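Local coordinates for spermidine synthase (Corynebacterium glutamicum ATCC 13032, PDB 3GJY), which probably transfers an aminopropyl group from decarboxylated S-adenosylmethionine to putrescine, making spermidine in polyamine biosynthesis, at residues A[150-155]-A[180-185]; A[211-216]-A[240-245]; A[220-225]-A[246-251]. One frame throughout, in Å; residues are numbered along the deposited sequence. Where two conformers were deposited one is given.

Contact 1: A[150-155]-A[180-185]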
HETATM    1  N   MSE A 150     -11.487  -9.592   6.325  1.00 15.52           N
HETATM    2  CA  MSE A 150     -12.743 -10.234   5.953  0.50 16.36           C
HETATM    3  C   MSE A 150     -13.150  -9.888   4.527  1.00 15.85           C
HETATM    4  O   MSE A 150     -13.636 -10.748   3.794  1.00 15.44           O
HETATM    5  CB  MSE A 150     -13.856  -9.942   6.962  0.50 18.36           C
HETATM    6  CG  MSE A 150     -13.561 -10.529   8.303  0.50 22.29           C
HETATM    7 SE   MSE A 150     -13.548 -12.481   8.204  0.35 31.55          SE
HETATM    8  CE  MSE A 150     -15.467 -12.719   7.990  0.50 31.73           C
ATOM      9  N   VAL A 151     -12.918  -8.647   4.110  1.00 14.02           N
ATOM     10  CA  VAL A 151     -13.255  -8.279   2.726  1.00 12.97           C
ATOM     11  C   VAL A 151     -12.396  -9.128   1.759  1.00 12.99           C
ATOM     12  O   VAL A 151     -12.930  -9.640   0.764  1.00 13.43           O
ATOM     13  CB  VAL A 151     -13.065  -6.766   2.503  1.00 12.77           C
ATOM     14  CG1 VAL A 151     -13.173  -6.416   1.014  1.00 14.25           C
ATOM     15  CG2 VAL A 151     -14.126  -6.004   3.287  1.00 13.72           C
ATOM     16  N   ALA A 152     -11.106  -9.300   2.065  1.00 12.43           N
ATOM     17  CA  ALA A 152     -10.252 -10.114   1.192  1.00 12.20           C
ATOM     18  C   ALA A 152     -10.764 -11.542   1.111  1.00 12.31           C
ATOM     19  O   ALA A 152     -10.787 -12.138   0.025  1.00 13.61           O
ATOM     20  CB  ALA A 152      -8.780 -10.062   1.650  1.00 11.96           C
ATOM     21  N   GLU A 153     -11.219 -12.088   2.241  1.00 12.52           N
ATOM     22  CA  GLU A 153     -11.735 -13.463   2.213  1.00 14.90           C
ATOM     23  C   GLU A 153     -12.944 -13.605   1.313  1.00 14.33           C
ATOM     24  O   GLU A 153     -13.200 -14.720   0.800  1.00 16.25           O
ATOM     25  CB  GLU A 153     -12.134 -13.908   3.618  1.00 15.30           C
ATOM     26  CG  GLU A 153     -10.929 -14.060   4.521  1.00 16.96           C
ATOM     27  CD  GLU A 153     -11.235 -14.584   5.903  1.00 22.23           C
ATOM     28  OE1 GLU A 153     -12.385 -15.031   6.130  1.00 25.44           O
ATOM     29  OE2 GLU A 153     -10.329 -14.550   6.759  1.00 22.03           O
ATOM     30  N   SER A 154     -13.699 -12.511   1.121  1.00 14.58           N
ATOM     31  CA  SER A 154     -14.863 -12.593   0.244  0.50 14.60           C
ATOM     32  C   SER A 154     -14.620 -12.204  -1.211  1.00 13.41           C
ATOM     33  O   SER A 154     -15.544 -12.248  -2.022  1.00 15.17           O
ATOM     34  CB  SER A 154     -16.053 -11.820   0.829  0.50 15.09           C
ATOM     35  OG  SER A 154     -16.714 -12.623   1.792  0.50 19.04           O
ATOM     36  N   PHE A 155     -13.361 -11.866  -1.574  1.00 12.40           N
ATOM     37  CA  PHE A 155     -13.078 -11.544  -2.971  1.00 12.17           C
ATOM     38  C   PHE A 155     -13.571 -12.686  -3.864  1.00 13.07           C
ATOM     39  O   PHE A 155     -13.269 -13.865  -3.609  1.00 12.97           O
ATOM     40  CB  PHE A 155     -11.562 -11.423  -3.223  1.00 12.08           C
ATOM     41  CG  PHE A 155     -10.884 -10.180  -2.668  1.00 11.95           C
ATOM     42  CD1 PHE A 155     -11.573  -9.000  -2.392  1.00 11.47           C
ATOM     43  CD2 PHE A 155      -9.509 -10.220  -2.480  1.00 13.17           C
ATOM     44  CE1 PHE A 155     -10.881  -7.871  -1.902  1.00 13.16           C
ATOM     45  CE2 PHE A 155      -8.818  -9.111  -2.006  1.00 14.02           C
ATOM     46  CZ  PHE A 155      -9.503  -7.943  -1.710  1.00 13.50           C
ATOM     47  N   VAL A 180       0.077 -16.959   4.046  1.00 12.89           N
ATOM     48  CA  VAL A 180      -0.199 -17.601   2.760  1.00 12.93           C
ATOM     49  C   VAL A 180      -1.702 -17.566   2.465  1.00 13.62           C
ATOM     50  O   VAL A 180      -2.115 -17.273   1.339  1.00 12.79           O
ATOM     51  CB  VAL A 180       0.325 -19.035   2.783  1.00 13.00           C
ATOM     52  CG1 VAL A 180      -0.262 -19.856   1.593  1.00 13.65           C
ATOM     53  CG2 VAL A 180       1.888 -19.039   2.800  1.00 13.86           C
ATOM     54  N   GLU A 181      -2.524 -17.787   3.486  1.00 14.08           N
ATOM     55  CA  GLU A 181      -3.971 -17.786   3.266  1.00 13.27           C
ATOM     56  C   GLU A 181      -4.461 -16.412   2.813  1.00 12.25           C
ATOM     57  O   GLU A 181      -5.284 -16.318   1.898  1.00 12.59           O
ATOM     58  CB  GLU A 181      -4.716 -18.229   4.543  1.00 13.40           C
ATOM     59  CG  GLU A 181      -4.537 -19.730   4.883  1.00 15.91           C
ATOM     60  CD  GLU A 181      -3.211 -20.033   5.548  1.00 15.89           C
ATOM     61  OE1 GLU A 181      -2.505 -19.102   6.015  1.00 15.32           O
ATOM     62  OE2 GLU A 181      -2.873 -21.248   5.607  1.00 21.63           O
ATOM     63  N   PHE A 182      -3.934 -15.349   3.426  1.00 11.61           N
ATOM     64  CA  PHE A 182      -4.279 -13.997   2.984  1.00 12.06           C
ATOM     65  C   PHE A 182      -3.858 -13.766   1.539  1.00 12.01           C
ATOM     66  O   PHE A 182      -4.663 -13.289   0.749  1.00 11.71           O
ATOM     67  CB  PHE A 182      -3.646 -12.950   3.896  1.00 12.51           C
ATOM     68  CG  PHE A 182      -3.799 -11.540   3.390  1.00 11.36           C
ATOM     69  CD1 PHE A 182      -5.047 -10.909   3.380  1.00 14.39           C
ATOM     70  CD2 PHE A 182      -2.688 -10.842   2.913  1.00 12.30           C
ATOM     71  CE1 PHE A 182      -5.163  -9.591   2.903  1.00 13.63           C
ATOM     72  CE2 PHE A 182      -2.806  -9.546   2.457  1.00 13.34           C
ATOM     73  CZ  PHE A 182      -4.029  -8.924   2.435  1.00 12.85           C
ATOM     74  N   PHE A 183      -2.637 -14.165   1.203  1.00 11.48           N
ATOM     75  CA  PHE A 183      -2.139 -13.971  -0.165  1.00 10.94           C
ATOM     76  C   PHE A 183      -2.964 -14.776  -1.170  1.00 11.22           C
ATOM     77  O   PHE A 183      -3.225 -14.300  -2.273  1.00 11.85           O
ATOM     78  CB  PHE A 183      -0.648 -14.312  -0.295  1.00 11.00           C
ATOM     79  CG  PHE A 183       0.223 -13.478   0.614  1.00 11.45           C
ATOM     80  CD1 PHE A 183       0.025 -12.097   0.734  1.00 12.40           C
ATOM     81  CD2 PHE A 183       1.229 -14.088   1.376  1.00 12.84           C
ATOM     82  CE1 PHE A 183       0.823 -11.346   1.615  1.00 12.44           C
ATOM     83  CE2 PHE A 183       2.029 -13.351   2.234  1.00 13.28           C
ATOM     84  CZ  PHE A 183       1.815 -11.990   2.366  1.00 12.89           C
ATOM     85  N   GLU A 184      -3.429 -15.969  -0.759  1.00 10.44           N
ATOM     86  CA  GLU A 184      -4.270 -16.789  -1.642  1.00 11.85           C
ATOM     87  C   GLU A 184      -5.608 -16.104  -1.922  1.00 11.37           C
ATOM     88  O   GLU A 184      -6.118 -16.174  -3.067  1.00 11.83           O
ATOM     89  CB  GLU A 184      -4.551 -18.197  -1.061  1.00 12.11           C
ATOM     90  CG  GLU A 184      -3.318 -19.139  -1.066  1.00 12.48           C
ATOM     91  CD  GLU A 184      -2.979 -19.790  -2.442  1.00 16.34           C
ATOM     92  OE1 GLU A 184      -3.472 -19.346  -3.517  1.00 19.51           O
ATOM     93  OE2 GLU A 184      -2.169 -20.755  -2.432  1.00 19.40           O
ATOM     94  N   HIS A 185      -6.193 -15.458  -0.906  1.00 10.72           N
ATOM     95  CA  HIS A 185      -7.416 -14.699  -1.140  1.00 10.36           C
ATOM     96  C   HIS A 185      -7.178 -13.553  -2.133  1.00 11.49           C
ATOM     97  O   HIS A 185      -7.981 -13.335  -3.046  1.00 11.04           O
ATOM     98  CB  HIS A 185      -7.992 -14.183   0.163  1.00 10.97           C
ATOM     99  CG  HIS A 185      -8.611 -15.252   0.997  1.00 12.77           C
ATOM    100  ND1 HIS A 185      -8.266 -15.516   2.309  1.00 15.21           N
ATOM    101  CD2 HIS A 185      -9.526 -16.184   0.652  1.00 11.50           C
ATOM    102  CE1 HIS A 185      -9.019 -16.522   2.753  1.00 11.38           C
ATOM    103  NE2 HIS A 185      -9.777 -16.939   1.763  1.00 17.32           N
TER

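Contact 2: A[211-216]-A[240-245]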
ATOM      1  N   SER A 211       9.589 -13.059   5.753  1.00 15.65           N
ATOM      2  CA  SER A 211       8.517 -14.038   5.887  0.50 15.76           C
ATOM      3  C   SER A 211       7.311 -13.684   4.994  1.00 15.70           C
ATOM      4  O   SER A 211       6.659 -14.573   4.441  1.00 15.61           O
ATOM      5  CB  SER A 211       8.096 -14.174   7.345  0.50 16.38           C
ATOM      6  OG  SER A 211       9.059 -14.961   8.047  0.50 17.80           O
ATOM      7  N   GLU A 212       7.031 -12.387   4.840  1.00 14.66           N
ATOM      8  CA  GLU A 212       5.921 -11.998   3.935  1.00 13.97           C
ATOM      9  C   GLU A 212       6.284 -12.430   2.532  1.00 13.73           C
ATOM     10  O   GLU A 212       5.444 -13.007   1.819  1.00 13.21           O
ATOM     11  CB  GLU A 212       5.659 -10.485   3.961  1.00 13.99           C
ATOM     12  CG  GLU A 212       5.090 -10.003   5.267  1.00 14.31           C
ATOM     13  CD  GLU A 212       4.188  -8.836   5.086  1.00 16.83           C
ATOM     14  OE1 GLU A 212       3.310  -8.983   4.224  1.00 21.39           O
ATOM     15  OE2 GLU A 212       4.288  -7.858   5.855  1.00 19.17           O
ATOM     16  N   LEU A 213       7.503 -12.095   2.110  1.00 14.00           N
ATOM     17  CA  LEU A 213       7.957 -12.519   0.788  1.00 13.96           C
ATOM     18  C   LEU A 213       7.910 -14.042   0.576  1.00 14.27           C
ATOM     19  O   LEU A 213       7.507 -14.512  -0.506  1.00 15.50           O
ATOM     20  CB  LEU A 213       9.374 -11.991   0.458  1.00 14.51           C
ATOM     21  CG  LEU A 213       9.365 -10.468   0.252  1.00 14.56           C
ATOM     22  CD1 LEU A 213      10.799  -9.922   0.457  1.00 17.35           C
ATOM     23  CD2 LEU A 213       8.857 -10.128  -1.138  1.00 15.53           C
ATOM     24  N   ALA A 214       8.367 -14.810   1.573  1.00 14.44           N
ATOM     25  CA  ALA A 214       8.279 -16.269   1.486  1.00 15.96           C
ATOM     26  C   ALA A 214       6.837 -16.745   1.210  1.00 15.82           C
ATOM     27  O   ALA A 214       6.599 -17.594   0.349  1.00 16.66           O
ATOM     28  CB  ALA A 214       8.861 -16.938   2.766  1.00 16.69           C
ATOM     29  N   GLY A 215       5.853 -16.126   1.868  1.00 15.58           N
ATOM     30  CA  GLY A 215       4.466 -16.521   1.652  1.00 15.91           C
ATOM     31  C   GLY A 215       3.987 -16.094   0.273  1.00 14.66           C
ATOM     32  O   GLY A 215       3.313 -16.847  -0.410  1.00 15.46           O
HETATM   33  N   MSE A 216       4.361 -14.878  -0.119  1.00 14.61           N
HETATM   34  CA  MSE A 216       4.003 -14.375  -1.457  1.00 14.58           C
HETATM   35  C   MSE A 216       4.556 -15.295  -2.560  1.00 14.47           C
HETATM   36  O   MSE A 216       3.887 -15.522  -3.581  1.00 14.80           O
HETATM   37  CB  MSE A 216       4.504 -12.944  -1.657  1.00 13.83           C
HETATM   38  CG  MSE A 216       3.729 -11.971  -0.732  1.00 13.14           C
HETATM   39 SE   MSE A 216       4.656 -10.268  -0.592  0.70 13.59          SE
HETATM   40  CE  MSE A 216       4.363  -9.734  -2.429  1.00 13.98           C
ATOM     41  N   ILE A 240       9.527  -1.131   3.253  1.00 16.36           N
ATOM     42  CA  ILE A 240       9.852  -1.861   2.039  1.00 14.58           C
ATOM     43  C   ILE A 240       8.530  -2.149   1.334  1.00 13.46           C
ATOM     44  O   ILE A 240       7.559  -2.585   1.962  1.00 14.84           O
ATOM     45  CB  ILE A 240      10.686  -3.159   2.366  1.00 14.42           C
ATOM     46  CG1 ILE A 240      11.062  -3.901   1.086  1.00 15.96           C
ATOM     47  CG2 ILE A 240       9.945  -4.048   3.377  1.00 15.91           C
ATOM     48  CD1 ILE A 240      12.154  -4.958   1.305  1.00 17.84           C
ATOM     49  N   ILE A 241       8.493  -1.879   0.040  1.00 13.02           N
ATOM     50  CA  ILE A 241       7.307  -2.149  -0.773  1.00 11.77           C
ATOM     51  C   ILE A 241       7.490  -3.543  -1.396  1.00 12.30           C
ATOM     52  O   ILE A 241       8.466  -3.796  -2.115  1.00 13.82           O
ATOM     53  CB  ILE A 241       7.166  -1.102  -1.892  1.00 12.41           C
ATOM     54  CG1 ILE A 241       7.107   0.339  -1.315  1.00 15.33           C
ATOM     55  CG2 ILE A 241       5.928  -1.437  -2.739  1.00 13.33           C
ATOM     56  CD1 ILE A 241       6.145   0.554  -0.163  1.00 16.22           C
ATOM     57  N   LEU A 242       6.562  -4.444  -1.094  1.00 11.35           N
ATOM     58  CA  LEU A 242       6.576  -5.836  -1.570  1.00 10.88           C
ATOM     59  C   LEU A 242       5.581  -5.989  -2.692  1.00 11.73           C
ATOM     60  O   LEU A 242       4.399  -5.642  -2.530  1.00 12.45           O
ATOM     61  CB  LEU A 242       6.168  -6.753  -0.411  1.00 11.85           C
ATOM     62  CG  LEU A 242       6.916  -6.515   0.919  1.00 11.44           C
ATOM     63  CD1 LEU A 242       6.375  -7.486   1.983  1.00 13.72           C
ATOM     64  CD2 LEU A 242       8.433  -6.706   0.758  1.00 14.20           C
HETATM   65  N   MSE A 243       6.050  -6.490  -3.840  1.00 11.20           N
HETATM   66  CA  MSE A 243       5.189  -6.648  -5.000  1.00 11.78           C
HETATM   67  C   MSE A 243       5.107  -8.114  -5.441  1.00 10.94           C
HETATM   68  O   MSE A 243       6.125  -8.808  -5.474  1.00 12.66           O
HETATM   69  CB  MSE A 243       5.615  -5.732  -6.151  1.00 12.34           C
HETATM   70  CG  MSE A 243       5.519  -4.250  -5.791  1.00 13.48           C
HETATM   71 SE   MSE A 243       6.084  -3.086  -7.198  0.75 18.32          SE
HETATM   72  CE  MSE A 243       7.955  -3.340  -6.929  1.00 19.95           C
ATOM     73  N   GLY A 244       3.900  -8.576  -5.760  1.00 11.81           N
ATOM     74  CA  GLY A 244       3.700  -9.941  -6.243  1.00 12.18           C
ATOM     75  C   GLY A 244       2.767  -9.919  -7.445  1.00 10.94           C
ATOM     76  O   GLY A 244       1.832  -9.114  -7.499  1.00 11.68           O
ATOM     77  N   SER A 245       3.052 -10.750  -8.449  1.00 12.10           N
ATOM     78  CA  SER A 245       2.177 -10.885  -9.607  1.00 11.90           C
ATOM     79  C   SER A 245       2.534 -12.161 -10.347  1.00 11.96           C
ATOM     80  O   SER A 245       3.688 -12.648 -10.248  1.00 12.89           O
ATOM     81  CB  SER A 245       2.429  -9.731 -10.583  1.00 11.71           C
ATOM     82  OG  SER A 245       1.562  -9.784 -11.724  1.00 12.61           O
TER

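Contact 3: A[220-225]-A[246-251]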
ATOM      1  N   PHE A 220       2.253 -16.252  -5.776  1.00 14.00           N
ATOM      2  CA  PHE A 220       2.507 -15.503  -7.021  1.00 14.70           C
ATOM      3  C   PHE A 220       3.730 -16.082  -7.706  1.00 14.23           C
ATOM      4  O   PHE A 220       4.714 -16.404  -7.048  1.00 15.76           O
ATOM      5  CB  PHE A 220       2.761 -14.019  -6.712  1.00 13.84           C
ATOM      6  CG  PHE A 220       1.549 -13.311  -6.124  1.00 13.89           C
ATOM      7  CD1 PHE A 220       0.502 -12.930  -6.936  1.00 11.89           C
ATOM      8  CD2 PHE A 220       1.413 -13.168  -4.739  1.00 14.45           C
ATOM      9  CE1 PHE A 220      -0.636 -12.302  -6.406  1.00 13.93           C
ATOM     10  CE2 PHE A 220       0.281 -12.529  -4.188  1.00 15.57           C
ATOM     11  CZ  PHE A 220      -0.766 -12.131  -5.033  1.00 13.59           C
ATOM     12  N   GLU A 221       3.717 -16.107  -9.034  1.00 14.29           N
ATOM     13  CA  GLU A 221       4.888 -16.616  -9.773  1.00 14.61           C
ATOM     14  C   GLU A 221       6.081 -15.664  -9.687  1.00 13.29           C
ATOM     15  O   GLU A 221       7.225 -16.081  -9.783  1.00 15.77           O
ATOM     16  CB  GLU A 221       4.537 -16.824 -11.257  1.00 15.72           C
ATOM     17  CG  GLU A 221       3.548 -17.969 -11.547  1.00 20.30           C
ATOM     18  CD  GLU A 221       3.195 -18.029 -13.039  1.00 26.90           C
ATOM     19  OE1 GLU A 221       4.134 -18.011 -13.880  1.00 30.77           O
ATOM     20  OE2 GLU A 221       1.991 -18.082 -13.375  1.00 31.84           O
ATOM     21  N   HIS A 222       5.824 -14.375  -9.489  1.00 12.96           N
ATOM     22  CA  HIS A 222       6.907 -13.366  -9.562  1.00 13.40           C
ATOM     23  C   HIS A 222       6.789 -12.372  -8.416  1.00 13.51           C
ATOM     24  O   HIS A 222       5.687 -12.091  -7.938  1.00 13.05           O
ATOM     25  CB  HIS A 222       6.911 -12.631 -10.915  1.00 14.63           C
ATOM     26  CG  HIS A 222       7.000 -13.560 -12.074  1.00 15.15           C
ATOM     27  ND1 HIS A 222       8.149 -14.269 -12.348  1.00 16.33           N
ATOM     28  CD2 HIS A 222       6.068 -13.972 -12.968  1.00 16.72           C
ATOM     29  CE1 HIS A 222       7.929 -15.058 -13.385  1.00 18.21           C
ATOM     30  NE2 HIS A 222       6.677 -14.900 -13.781  1.00 18.80           N
ATOM     31  N   VAL A 223       7.944 -11.862  -7.983  1.00 13.52           N
ATOM     32  CA  VAL A 223       8.021 -10.863  -6.895  1.00 13.59           C
ATOM     33  C   VAL A 223       9.102  -9.857  -7.186  1.00 13.54           C
ATOM     34  O   VAL A 223      10.051 -10.139  -7.918  1.00 14.88           O
ATOM     35  CB  VAL A 223       8.304 -11.519  -5.517  1.00 13.35           C
ATOM     36  CG1 VAL A 223       7.070 -12.289  -4.969  1.00 14.84           C
ATOM     37  CG2 VAL A 223       9.525 -12.463  -5.608  1.00 14.26           C
ATOM     38  N   ALA A 224       8.956  -8.674  -6.590  1.00 13.24           N
ATOM     39  CA  ALA A 224       9.951  -7.614  -6.666  1.00 13.18           C
ATOM     40  C   ALA A 224       9.746  -6.693  -5.483  1.00 13.27           C
ATOM     41  O   ALA A 224       8.685  -6.732  -4.822  1.00 12.77           O
ATOM     42  CB  ALA A 224       9.802  -6.820  -7.979  1.00 14.45           C
ATOM     43  N   VAL A 225      10.754  -5.867  -5.207  1.00 12.39           N
ATOM     44  CA  VAL A 225      10.652  -4.937  -4.094  1.00 13.30           C
ATOM     45  C   VAL A 225      11.198  -3.545  -4.420  1.00 12.78           C
ATOM     46  O   VAL A 225      12.004  -3.362  -5.342  1.00 14.17           O
ATOM     47  CB  VAL A 225      11.298  -5.494  -2.759  1.00 14.77           C
ATOM     48  CG1 VAL A 225      10.731  -6.834  -2.292  1.00 16.03           C
ATOM     49  CG2 VAL A 225      12.756  -5.479  -2.807  1.00 17.53           C
ATOM     50  N   ASP A 246       1.566 -12.686 -11.108  1.00 12.71           N
ATOM     51  CA  ASP A 246       1.890 -13.743 -12.077  1.00 12.78           C
ATOM     52  C   ASP A 246       2.525 -13.206 -13.369  1.00 13.02           C
ATOM     53  O   ASP A 246       3.019 -13.984 -14.186  1.00 14.59           O
ATOM     54  CB  ASP A 246       0.679 -14.600 -12.418  1.00 12.67           C
ATOM     55  CG  ASP A 246       0.235 -15.458 -11.241  1.00 11.04           C
ATOM     56  OD1 ASP A 246       1.050 -15.768 -10.342  1.00 14.47           O
ATOM     57  OD2 ASP A 246      -0.940 -15.861 -11.275  1.00 15.04           O
ATOM     58  N   THR A 247       2.503 -11.888 -13.525  1.00 13.79           N
ATOM     59  CA  THR A 247       3.221 -11.194 -14.598  1.00 13.62           C
ATOM     60  C   THR A 247       4.666 -10.934 -14.143  1.00 13.88           C
ATOM     61  O   THR A 247       4.891 -10.523 -13.002  1.00 14.07           O
ATOM     62  CB  THR A 247       2.519  -9.849 -14.913  1.00 13.93           C
ATOM     63  OG1 THR A 247       1.161 -10.094 -15.274  1.00 16.60           O
ATOM     64  CG2 THR A 247       3.217  -9.061 -16.054  1.00 14.28           C
ATOM     65  N   GLU A 248       5.644 -11.220 -15.020  1.00 15.25           N
ATOM     66  CA  GLU A 248       7.038 -10.910 -14.715  1.00 15.95           C
ATOM     67  C   GLU A 248       7.268  -9.438 -14.399  1.00 15.81           C
ATOM     68  O   GLU A 248       6.702  -8.577 -15.052  1.00 16.67           O
ATOM     69  CB  GLU A 248       7.936 -11.294 -15.906  1.00 17.24           C
ATOM     70  CG  GLU A 248       7.979 -12.759 -16.164  1.00 23.86           C
ATOM     71  CD  GLU A 248       8.964 -13.116 -17.231  1.00 30.77           C
ATOM     72  OE1 GLU A 248      10.179 -12.954 -16.992  1.00 35.25           O
ATOM     73  OE2 GLU A 248       8.511 -13.568 -18.296  1.00 35.95           O
ATOM     74  N   PHE A 249       8.075  -9.175 -13.377  1.00 15.68           N
ATOM     75  CA  PHE A 249       8.534  -7.833 -13.069  1.00 14.58           C
ATOM     76  C   PHE A 249       9.760  -7.502 -13.900  1.00 16.02           C
ATOM     77  O   PHE A 249      10.480  -8.400 -14.384  1.00 16.36           O
ATOM     78  CB  PHE A 249       8.832  -7.720 -11.573  1.00 14.39           C
ATOM     79  CG  PHE A 249       7.580  -7.737 -10.719  1.00 14.85           C
ATOM     80  CD1 PHE A 249       6.702  -6.638 -10.721  1.00 15.07           C
ATOM     81  CD2 PHE A 249       7.224  -8.864 -10.023  1.00 16.13           C
ATOM     82  CE1 PHE A 249       5.532  -6.660  -9.966  1.00 14.77           C
ATOM     83  CE2 PHE A 249       6.060  -8.880  -9.254  1.00 14.00           C
ATOM     84  CZ  PHE A 249       5.206  -7.789  -9.256  1.00 12.86           C
ATOM     85  N   PHE A 250      10.013  -6.214 -14.051  1.00 16.23           N
ATOM     86  CA  PHE A 250      11.154  -5.753 -14.848  1.00 18.21           C
ATOM     87  C   PHE A 250      12.470  -6.251 -14.225  1.00 18.23           C
ATOM     88  O   PHE A 250      12.604  -6.401 -12.998  1.00 17.44           O
ATOM     89  CB  PHE A 250      11.086  -4.223 -15.010  1.00 19.70           C
ATOM     90  CG  PHE A 250       9.840  -3.762 -15.741  1.00 25.37           C
ATOM     91  CD1 PHE A 250       9.647  -4.085 -17.083  1.00 28.81           C
ATOM     92  CD2 PHE A 250       8.864  -3.035 -15.084  1.00 30.93           C
ATOM     93  CE1 PHE A 250       8.492  -3.667 -17.766  1.00 31.78           C
ATOM     94  CE2 PHE A 250       7.705  -2.613 -15.758  1.00 32.30           C
ATOM     95  CZ  PHE A 250       7.537  -2.924 -17.097  1.00 32.61           C
ATOM     96  N   SER A 251      13.432  -6.564 -15.078  1.00 20.24           N
ATOM     97  CA  SER A 251      14.746  -6.942 -14.598  1.00 22.29           C
ATOM     98  C   SER A 251      15.547  -5.702 -14.303  1.00 22.83           C
ATOM     99  O   SER A 251      15.293  -4.652 -14.891  1.00 22.23           O
ATOM    100  CB  SER A 251      15.477  -7.745 -15.660  1.00 23.74           C
ATOM    101  OG  SER A 251      14.954  -9.055 -15.737  1.00 28.80           O
TER
HETATM  102  O   HOH W   1       1.182 -16.082 -16.126  1.00 50.06           O

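Contact 1: A[150-155]-A[180-185]
Ala152 O has two close neighbours: it accepts the backbone N-H of Phe155 at 3.0 Å (Phe155 N to Ala152 O), and His185 CB of the other segment rests against it at 3.5 Å. From there the His185 ring lies under the next residue of the helix. Glu153 CA stands over the middle of the imidazole, 3.8 Å from the ring centroid and 9° off the normal, a CH-pi contact. Glu153 CG comes down on the same face nearer the rim, 3.6 Å from His185 CE1. The Glu153 chain is extended beyond CG (chi2 -176°), and its OE2 ends in a salt bridge with Arg149, one turn back, rather than at the histidine.

Both helices pack against the Rossmann-like sheet of the AdoMet-dependent methyltransferase fold. They are neighbours beside strands 92-96 and 160-165, and two phenylalanines join them to it. Phe155 turns the edge of its ring to the second helix, with CD2 3.5 Å from His185 O, which lies in the ring plane; one face is covered by Ala152 CA, 3.5 Å above its centre. Arg188, further along helix 180-189, donates from NE to Phe155 O, a polar link between the end of segment 150-155 and that helix. Phe182 offers CE1 to Ala152 CB at 3.9 Å, while Phe177 packs against the same ring edge-to-face.

Contact 2: A[211-216]-A[240-245]
Leu242 reaches from its strand into helix 211-216 and meets three of its residues. Its CB sits 3.8 Å from Met216 SE, the selenium of a selenomethionine whose side chain crosses that of Leu242 at about a right angle. At CG the chain forks. One branch goes to Glu212, Leu242 CD1 lying 3.7 Å from Glu212 CB; the other, CD2, goes to Leu213, 3.9 Å from both Leu213 CG and Leu213 CD2.

Beyond the selenium, Met216 bends at chi3 (68°), which brings CE down on bare backbone, 3.5 Å from Met243 C and 3.6 Å from Gly244 N. Helix and strand run almost parallel here, 6° between their directions and 9.5 Å between axes. Helix 207-219 connects strands 194-202 and 222-227, and strand 238-245 is inserted antiparallel between those two, the topology that marks the methyltransferase fold.

The carboxylate of Glu212 takes its partner elsewhere, OE1 forming a salt bridge with Arg165; CB makes the closest approach to the leucine, with CD and OE1 at the margin of contact. The meeting is mainly apolar, held by packing rather than polar bonding, and the buried Glu212 charge is probably balanced by Arg165.

Contact 3: A[220-225]-A[246-251]
Asp246 and Glu221 meet just past the antiparallel pair of strands 222-227 and 238-245, near the 272-274 end of the methyltransferase-type sheet. Here the chain leaving strand 238-245 turns back, and 246-249 runs nearly alongside 220-224, their directions 10° apart.

The polar part is one hydrogen bond, Glu221 N to Asp246 OD1 at 3.0 Å (159°), with the oxygen met nearly along its C-O axis. Asp246 OD2 takes His187 NE2, so both carboxylate oxygens have partners. The charge of Glu221 lies close by, OE2 3.9 Å from Asp246 OD1, a repulsion these donors probably offset; a water makes only weak bonds to Glu221 OE2 and Asp246 O.

CH-pi contacts form the second group. Glu248 CG lies over one face of the His222 ring, 3.7 Å from the centroid, and Ala224 CB over a face of the Phe249 ring, 3.6 Å from Phe249 CG. Glu221 CB, from the same segment as His222, lies over the other imidazole face, and His222 ND1 is hydrogen-bonded to Glu276 OE1.

Edge contacts come last. The rim of Phe249 faces the strand backbone, CE2 3.5 Å from His222 O, and His222 CD2 lies 3.3 Å from Asp246 O, close to the imidazole plane.

Contacts 2 and 3 are the close pair, with centres about 10 Å apart, and they are joined by backbone: Met243 N lies 2.8 Å from Ala224 O and Ser245 N 3.0 Å from His222 O, both probable hydrogen bonds of adjacent antiparallel strands. Along the chain their segments alternate. Contact 1 closes before either opens; its centre is about 15 Å from that of contact 2, which it touches mainly through Phe183, whose CE2 packs 3.5 Å from Glu212 O, with Val180 CG2 against Gly215 CA. Towards contact 3, about 20 Å off between centres, it makes just a marginal touch, Phe183 O to Phe220 CZ. All three are packing contacts around the sheet.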